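Local structure of nonaheme cytochrome c (Desulfovibrio desulfuricans, 1DUW) at residues A86-K90 / G91-V95; H101-Q104 / T105-R109. The protein carries nine covalently bound c-type hemes and transfers electrons, probably in a chain of redox proteins linked to hydrogenase. All coordinates share one frame; numbering follows the deposited sequence.

Overall arrangement
Two local contacts within the class III cytochrome c part of the chain illustrate how a multiheme protein holds its cofactors from different chain elements. Interaction 1 is a surface turn at 86-95 whose R88 grips both propionates of one heme c; interaction 2, on the helix 97-107, carries H101, an axial ligand of another heme iron, and closes the C-terminal end of that helix. The turn comes first along the chain and runs almost directly into the helix. Their centres lie about 19 Å apart, yet they touch where the V95 side chain packs on that of Q103. The centre of interaction 2 sits about 9 Å from the centre of the chain and that of interaction 1 about 23 Å.

Interaction 1: residues A86-K90 / G91-V95; sequences AKRAK and GNTPV. With HEC (heme c), chain B.
R88 and T93 close a turn that presents one arginine to both propionates of a heme c. The T93 hydroxyl OG1 accepts the R88 backbone N-H at 2.9 Å; chi1 of -64° places OG1 beside the threonine's own N and brings methyl CG2 against A86 O. OG1 also donates to a water that in turn donates to R88 O and G91 O, so one ordered water ties three groups of the turn together. The R88 chain bends at chi2 (38°), its CG passing N92 O at 3.3 Å, and is extended from there to the guanidinium. R88 NE donates to heme O2D at 2.7 Å, R88 NH2 reaches O1D at 2.9 Å and O1A of the second propionate, and R88 NH1 shares O1A. In the guanidinium plane R88 NH1 also donates to A86 O at 2.7 Å; together with the four propionate bonds this holds the guanidinium in its orientation. P94 CD lies over one guanidinium face, offset toward its rim, while P94 CB packs 3.4 Å from heme C3A. The positive charge probably stabilises the ionised propionates. R78 also bonds this heme, and P94 rests on H52. The whole turn belongs to the surface loop joining helix 76-81 to helix 97-107.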
loop_
_atom_site.group_PDB
_atom_site.type_symbol
_atom_site.label_atom_id
_atom_site.label_comp_id
_atom_site.label_asym_id
_atom_site.label_seq_id
_atom_site.Cartn_x
_atom_site.Cartn_y
_atom_site.Cartn_z
ATOM N N ALA A 86 -7.367 14.398 -11.148
ATOM C CA ALA A 86 -7.220 14.748 -12.556
ATOM C C ALA A 86 -5.927 15.510 -12.838
ATOM O O ALA A 86 -5.470 16.320 -12.044
ATOM C CB ALA A 86 -8.405 15.568 -13.058
ATOM N N LYS A 87 -5.359 15.219 -14.005
ATOM C CA LYS A 87 -4.140 15.892 -14.438
ATOM C C LYS A 87 -4.510 17.334 -14.760
ATOM O O LYS A 87 -5.363 17.575 -15.615
ATOM C CB LYS A 87 -3.518 15.204 -15.650
ATOM C CG LYS A 87 -2.169 15.780 -16.069
ATOM C CD LYS A 87 -2.288 16.847 -17.141
ATOM C CE LYS A 87 -0.967 17.507 -17.504
ATOM N NZ LYS A 87 -1.017 18.150 -18.850
ATOM N N ARG A 88 -3.884 18.295 -14.095
ATOM C CA ARG A 88 -4.207 19.681 -14.387
ATOM C C ARG A 88 -3.713 20.063 -15.779
ATOM O O ARG A 88 -2.563 19.742 -16.094
ATOM C CB ARG A 88 -3.547 20.624 -13.391
ATOM C CG ARG A 88 -4.395 20.935 -12.180
ATOM C CD ARG A 88 -5.164 19.702 -11.714
ATOM N NE ARG A 88 -5.997 20.034 -10.555
ATOM C CZ ARG A 88 -6.674 19.147 -9.835
ATOM N NH1 ARG A 88 -6.621 17.858 -10.145
ATOM N NH2 ARG A 88 -7.398 19.574 -8.810
ATOM N N ALA A 89 -4.557 20.731 -16.549
ATOM C CA ALA A 89 -4.154 21.188 -17.878
ATOM C C ALA A 89 -2.931 22.075 -17.693
ATOM O O ALA A 89 -1.868 21.856 -18.265
ATOM C CB ALA A 89 -5.270 21.920 -18.593
ATOM N N LYS A 90 -3.040 23.108 -16.846
ATOM C CA LYS A 90 -1.797 23.885 -16.699
ATOM C C LYS A 90 -1.414 23.906 -15.223
ATOM O O LYS A 90 -2.248 23.744 -14.333
ATOM C CB LYS A 90 -1.900 25.273 -17.304
ATOM C CG LYS A 90 -2.402 26.400 -16.429
ATOM C CD LYS A 90 -1.917 27.759 -16.917
ATOM C CE LYS A 90 -2.702 28.282 -18.115
ATOM N NZ LYS A 90 -2.155 29.572 -18.615
ATOM N N GLY A 91 -0.120 24.097 -15.002
ATOM C CA GLY A 91 0.409 24.128 -13.647
ATOM C C GLY A 91 0.597 22.689 -13.167
ATOM O O GLY A 91 0.625 21.794 -14.010
ATOM N N ASN A 92 0.714 22.548 -11.868
ATOM C CA ASN A 92 0.886 21.368 -11.080
ATOM C C ASN A 92 -0.390 20.545 -10.878
ATOM O O ASN A 92 -1.488 21.066 -10.710
ATOM C CB ASN A 92 1.304 21.729 -9.637
ATOM C CG ASN A 92 2.700 22.312 -9.568
ATOM O OD1 ASN A 92 2.998 23.106 -8.678
ATOM N ND2 ASN A 92 3.537 21.901 -10.509
ATOM N N THR A 93 -0.158 19.242 -10.853
ATOM C CA THR A 93 -1.181 18.256 -10.553
ATOM C C THR A 93 -0.886 17.853 -9.106
ATOM O O THR A 93 0.147 17.229 -8.836
ATOM C CB THR A 93 -1.145 17.037 -11.465
ATOM O OG1 THR A 93 -1.440 17.476 -12.796
ATOM C CG2 THR A 93 -2.227 16.048 -11.080
ATOM N N PRO A 94 -1.736 18.212 -8.159
ATOM C CA PRO A 94 -1.412 17.852 -6.777
ATOM C C PRO A 94 -1.373 16.344 -6.579
ATOM O O PRO A 94 -1.839 15.540 -7.383
ATOM C CB PRO A 94 -2.589 18.426 -5.983
ATOM C CG PRO A 94 -3.296 19.377 -6.885
ATOM C CD PRO A 94 -3.019 18.913 -8.287
ATOM N N VAL A 95 -0.816 15.931 -5.451
ATOM C CA VAL A 95 -0.797 14.526 -5.101
ATOM C C VAL A 95 -1.374 14.416 -3.682
ATOM O O VAL A 95 -1.310 15.420 -2.958
ATOM C CB VAL A 95 0.606 13.907 -5.076
ATOM C CG1 VAL A 95 1.300 14.095 -6.415
ATOM C CG2 VAL A 95 1.437 14.524 -3.959
HETATM FE FE HEC B . -3.961 21.285 -2.021
HETATM C CHA HEC B . -6.341 20.642 -4.450
HETATM C CHB HEC B . -3.205 17.959 -1.840
HETATM C CHC HEC B . -1.669 21.957 0.458
HETATM C CHD HEC B . -4.801 24.652 -2.133
HETATM N NA HEC B . -4.649 19.637 -2.955
HETATM C C1A HEC B . -5.610 19.598 -3.926
HETATM C C2A HEC B . -5.752 18.222 -4.334
HETATM C C3A HEC B . -4.870 17.474 -3.592
HETATM C C4A HEC B . -4.172 18.373 -2.716
HETATM C CMA HEC B . -4.713 15.976 -3.522
HETATM C CAA HEC B . -6.476 17.799 -5.616
HETATM C CBA HEC B . -7.864 17.260 -5.333
HETATM C CGA HEC B . -8.544 16.699 -6.558
HETATM O O1A HEC B . -8.223 17.081 -7.703
HETATM O O2A HEC B . -9.608 16.071 -6.333
HETATM N NB HEC B . -2.697 20.180 -0.906
HETATM C C1B HEC B . -2.540 18.827 -1.014
HETATM C C2B HEC B . -1.524 18.410 -0.079
HETATM C C3B HEC B . -1.082 19.529 0.580
HETATM C C4B HEC B . -1.831 20.652 0.043
HETATM C CMB HEC B . -1.205 16.967 0.226
HETATM C CAB HEC B . 0.061 19.657 1.560
HETATM C CBB HEC B . 1.355 18.950 1.173
HETATM N NC HEC B . -3.373 22.955 -1.041
HETATM C C1C HEC B . -2.403 22.984 -0.076
HETATM C C2C HEC B . -2.260 24.366 0.343
HETATM C C3C HEC B . -3.144 25.121 -0.375
HETATM C C4C HEC B . -3.907 24.201 -1.191
HETATM C CMC HEC B . -1.224 24.834 1.320
HETATM C CAC HEC B . -3.632 26.522 -0.079
HETATM C CBC HEC B . -2.606 27.615 -0.329
HETATM N ND HEC B . -5.294 22.405 -3.066
HETATM C C1D HEC B . -5.425 23.760 -2.967
HETATM C C2D HEC B . -6.306 24.197 -4.024
HETATM C C3D HEC B . -6.732 23.075 -4.677
HETATM C C4D HEC B . -5.992 21.946 -4.154
HETATM C CMD HEC B . -6.739 25.634 -4.187
HETATM C CAD HEC B . -7.423 23.006 -6.035
HETATM C CBD HEC B . -6.495 23.397 -7.183
HETATM C CGD HEC B . -6.996 22.862 -8.515
HETATM O O1D HEC B . -8.154 22.384 -8.519
HETATM O O2D HEC B . -6.123 22.439 -9.313
HETATM O O HOH W 1 -0.295 19.229 -14.312
HETATM O O HOH W 2 -2.387 23.553 -11.845
#

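Interaction 2: residues H101-Q104 / T105-R109; sequences HEQQ and TKERR. With HEC (heme c), chain F.
Q104 crosses the side chain of R108, one helical turn on, at a slant, its amide oxygen OE1 lying 3.2 Å from R108 CD and accepting R108 NH1 at 2.7 Å. A bend of the glutamine at chi2 (-72°) brings OE1 to this position, and the arginine's bend at chi3 turns NH1 to meet it. The amide and guanidinium planes are 57° apart, and OE1 stands 20° out of the guanidinium plane. R108 NH2 adds salt bridges to D211 and E110, which should hold the group firmly. R108 is also the first residue to leave helical geometry. On another side of the helix, the Q103 and E107 side chains run alongside each other, CB of Q103 3.1 Å from E107 OE2. T105 OG1 donates to E102 O at 2.8 Å, tying the hydroxyl to its own helix; E102 O also accepts K106 N and so takes two donors. The carboxylate of E102 pairs with R122. From the start of the segment, H101 NE2 binds the heme iron at 2.2 Å, with H40 as the second axial ligand. H101 and H40 together give the bis-histidine coordination characteristic of class III cytochromes c, H101 closing the covalent CXXCH heme-binding motif after C100.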
loop_
_atom_site.group_PDB
_atom_site.type_symbol
_atom_site.label_atom_id
_atom_site.label_comp_id
_atom_site.label_asym_id
_atom_site.label_seq_id
_atom_site.Cartn_x
_atom_site.Cartn_y
_atom_site.Cartn_z
ATOM N N HIS A 101 1.621 6.939 -3.025
ATOM C CA HIS A 101 1.937 5.576 -2.610
ATOM C C HIS A 101 1.457 4.597 -3.668
ATOM O O HIS A 101 2.131 3.637 -4.011
ATOM C CB HIS A 101 1.249 5.225 -1.285
ATOM C CG HIS A 101 1.840 5.967 -0.138
ATOM N ND1 HIS A 101 1.391 5.872 1.163
ATOM C CD2 HIS A 101 2.893 6.834 -0.134
ATOM C CE1 HIS A 101 2.124 6.648 1.941
ATOM N NE2 HIS A 101 3.017 7.218 1.166
ATOM N N GLU A 102 0.250 4.884 -4.166
ATOM C CA GLU A 102 -0.326 4.022 -5.200
ATOM C C GLU A 102 0.528 4.113 -6.467
ATOM O O GLU A 102 0.774 3.102 -7.129
ATOM C CB GLU A 102 -1.782 4.366 -5.512
ATOM C CG GLU A 102 -2.407 3.410 -6.516
ATOM C CD GLU A 102 -3.916 3.457 -6.581
ATOM O OE1 GLU A 102 -4.466 2.972 -7.597
ATOM O OE2 GLU A 102 -4.560 3.964 -5.638
ATOM N N GLN A 103 0.987 5.325 -6.774
ATOM C CA GLN A 103 1.846 5.517 -7.931
ATOM C C GLN A 103 3.069 4.591 -7.871
ATOM O O GLN A 103 3.469 4.006 -8.869
ATOM C CB GLN A 103 2.406 6.937 -7.981
ATOM C CG GLN A 103 1.635 8.033 -8.678
ATOM C CD GLN A 103 2.395 9.355 -8.633
ATOM O OE1 GLN A 103 3.435 9.486 -9.284
ATOM N NE2 GLN A 103 1.913 10.331 -7.872
ATOM N N GLN A 104 3.637 4.522 -6.671
ATOM C CA GLN A 104 4.837 3.760 -6.385
ATOM C C GLN A 104 4.679 2.282 -6.745
ATOM O O GLN A 104 5.605 1.727 -7.337
ATOM C CB GLN A 104 5.264 3.868 -4.922
ATOM C CG GLN A 104 5.787 5.212 -4.458
ATOM C CD GLN A 104 7.172 5.501 -5.016
ATOM O OE1 GLN A 104 8.163 4.889 -4.614
ATOM N NE2 GLN A 104 7.174 6.445 -5.947
ATOM N N THR A 105 3.541 1.709 -6.372
ATOM C CA THR A 105 3.281 0.306 -6.628
ATOM C C THR A 105 3.051 0.036 -8.102
ATOM O O THR A 105 3.294 -1.080 -8.545
ATOM C CB THR A 105 2.034 -0.173 -5.849
ATOM O OG1 THR A 105 0.874 0.439 -6.433
ATOM C CG2 THR A 105 2.098 0.257 -4.402
ATOM N N LYS A 106 2.586 1.035 -8.849
ATOM C CA LYS A 106 2.321 0.851 -10.267
ATOM C C LYS A 106 3.501 1.179 -11.169
ATOM O O LYS A 106 3.623 0.626 -12.268
ATOM C CB LYS A 106 1.149 1.764 -10.668
ATOM C CG LYS A 106 -0.163 1.353 -9.997
ATOM C CD LYS A 106 -0.498 -0.094 -10.332
ATOM C CE LYS A 106 -1.733 -0.573 -9.586
ATOM N NZ LYS A 106 -1.413 -1.079 -8.218
ATOM N N GLU A 107 4.372 2.080 -10.743
ATOM C CA GLU A 107 5.507 2.516 -11.539
ATOM C C GLU A 107 6.804 1.770 -11.325
ATOM O O GLU A 107 7.655 1.807 -12.216
ATOM C CB GLU A 107 5.802 3.988 -11.188
ATOM C CG GLU A 107 4.729 4.962 -11.641
ATOM C CD GLU A 107 4.811 6.274 -10.878
ATOM O OE1 GLU A 107 5.891 6.575 -10.330
ATOM O OE2 GLU A 107 3.796 7.000 -10.800
ATOM N N ARG A 108 7.005 1.148 -10.184
ATOM C CA ARG A 108 8.249 0.449 -9.869
ATOM C C ARG A 108 8.133 -1.017 -10.220
ATOM O O ARG A 108 7.253 -1.727 -9.760
ATOM C CB ARG A 108 8.586 0.723 -8.397
ATOM C CG ARG A 108 8.669 2.226 -8.144
ATOM C CD ARG A 108 8.931 2.624 -6.708
ATOM N NE ARG A 108 9.884 1.741 -6.052
ATOM C CZ ARG A 108 10.047 1.694 -4.736
ATOM N NH1 ARG A 108 9.312 2.479 -3.966
ATOM N NH2 ARG A 108 10.929 0.865 -4.217
ATOM N N ARG A 109 9.021 -1.515 -11.083
ATOM C CA ARG A 109 8.959 -2.901 -11.524
ATOM C C ARG A 109 8.884 -3.915 -10.391
ATOM O O ARG A 109 8.186 -4.923 -10.505
ATOM C CB ARG A 109 10.188 -3.198 -12.420
ATOM C CG ARG A 109 10.235 -4.622 -12.938
ATOM C CD ARG A 109 11.304 -4.849 -13.996
ATOM N NE ARG A 109 12.662 -4.682 -13.477
ATOM C CZ ARG A 109 13.438 -3.635 -13.772
ATOM N NH1 ARG A 109 13.011 -2.662 -14.569
ATOM N NH2 ARG A 109 14.669 -3.512 -13.282
HETATM FE FE HEC F . 4.619 8.540 1.953
HETATM C CHA HEC F . 6.540 5.788 2.760
HETATM C CHB HEC F . 3.008 8.340 4.981
HETATM C CHC HEC F . 2.610 11.234 1.051
HETATM C CHD HEC F . 6.121 8.657 -1.141
HETATM N NA HEC F . 4.735 7.298 3.546
HETATM C C1A HEC F . 5.604 6.250 3.667
HETATM C C2A HEC F . 5.387 5.671 4.963
HETATM C C3A HEC F . 4.398 6.381 5.592
HETATM C C4A HEC F . 3.987 7.423 4.684
HETATM C CMA HEC F . 3.486 5.822 6.679
HETATM C CAA HEC F . 6.098 4.406 5.434
HETATM C CBA HEC F . 7.274 4.668 6.356
HETATM C CGA HEC F . 7.103 5.773 7.365
HETATM O O1A HEC F . 7.459 6.935 7.080
HETATM O O2A HEC F . 6.410 5.541 8.380
HETATM N NB HEC F . 3.116 9.562 2.825
HETATM C C1B HEC F . 2.640 9.312 4.084
HETATM C C2B HEC F . 1.612 10.291 4.365
HETATM C C3B HEC F . 1.502 11.102 3.265
HETATM C C4B HEC F . 2.458 10.638 2.288
HETATM C CMB HEC F . 0.887 10.374 5.688
HETATM C CAB HEC F . 0.685 12.368 3.091
HETATM C CBB HEC F . 0.798 13.342 4.254
HETATM N NC HEC F . 4.411 9.685 0.296
HETATM C C1C HEC F . 3.543 10.742 0.166
HETATM C C2C HEC F . 3.743 11.323 -1.143
HETATM C C3C HEC F . 4.728 10.608 -1.771
HETATM C C4C HEC F . 5.027 9.464 -0.911
HETATM C CMC HEC F . 2.757 12.306 -1.726
HETATM C CAC HEC F . 5.154 10.665 -3.209
HETATM C CBC HEC F . 5.210 12.003 -3.908
HETATM N ND HEC F . 6.029 7.421 1.017
HETATM C C1D HEC F . 6.598 7.800 -0.183
HETATM C C2D HEC F . 7.779 6.979 -0.382
HETATM C C3D HEC F . 8.007 6.316 0.794
HETATM C C4D HEC F . 6.924 6.620 1.716
HETATM C CMD HEC F . 8.570 6.947 -1.670
HETATM C CAD HEC F . 9.303 5.586 1.166
HETATM C CBD HEC F . 10.348 6.515 1.784
HETATM C CGD HEC F . 11.667 5.793 2.000
HETATM O O1D HEC F . 11.918 4.838 1.232
HETATM O O2D HEC F . 12.177 5.861 3.140
#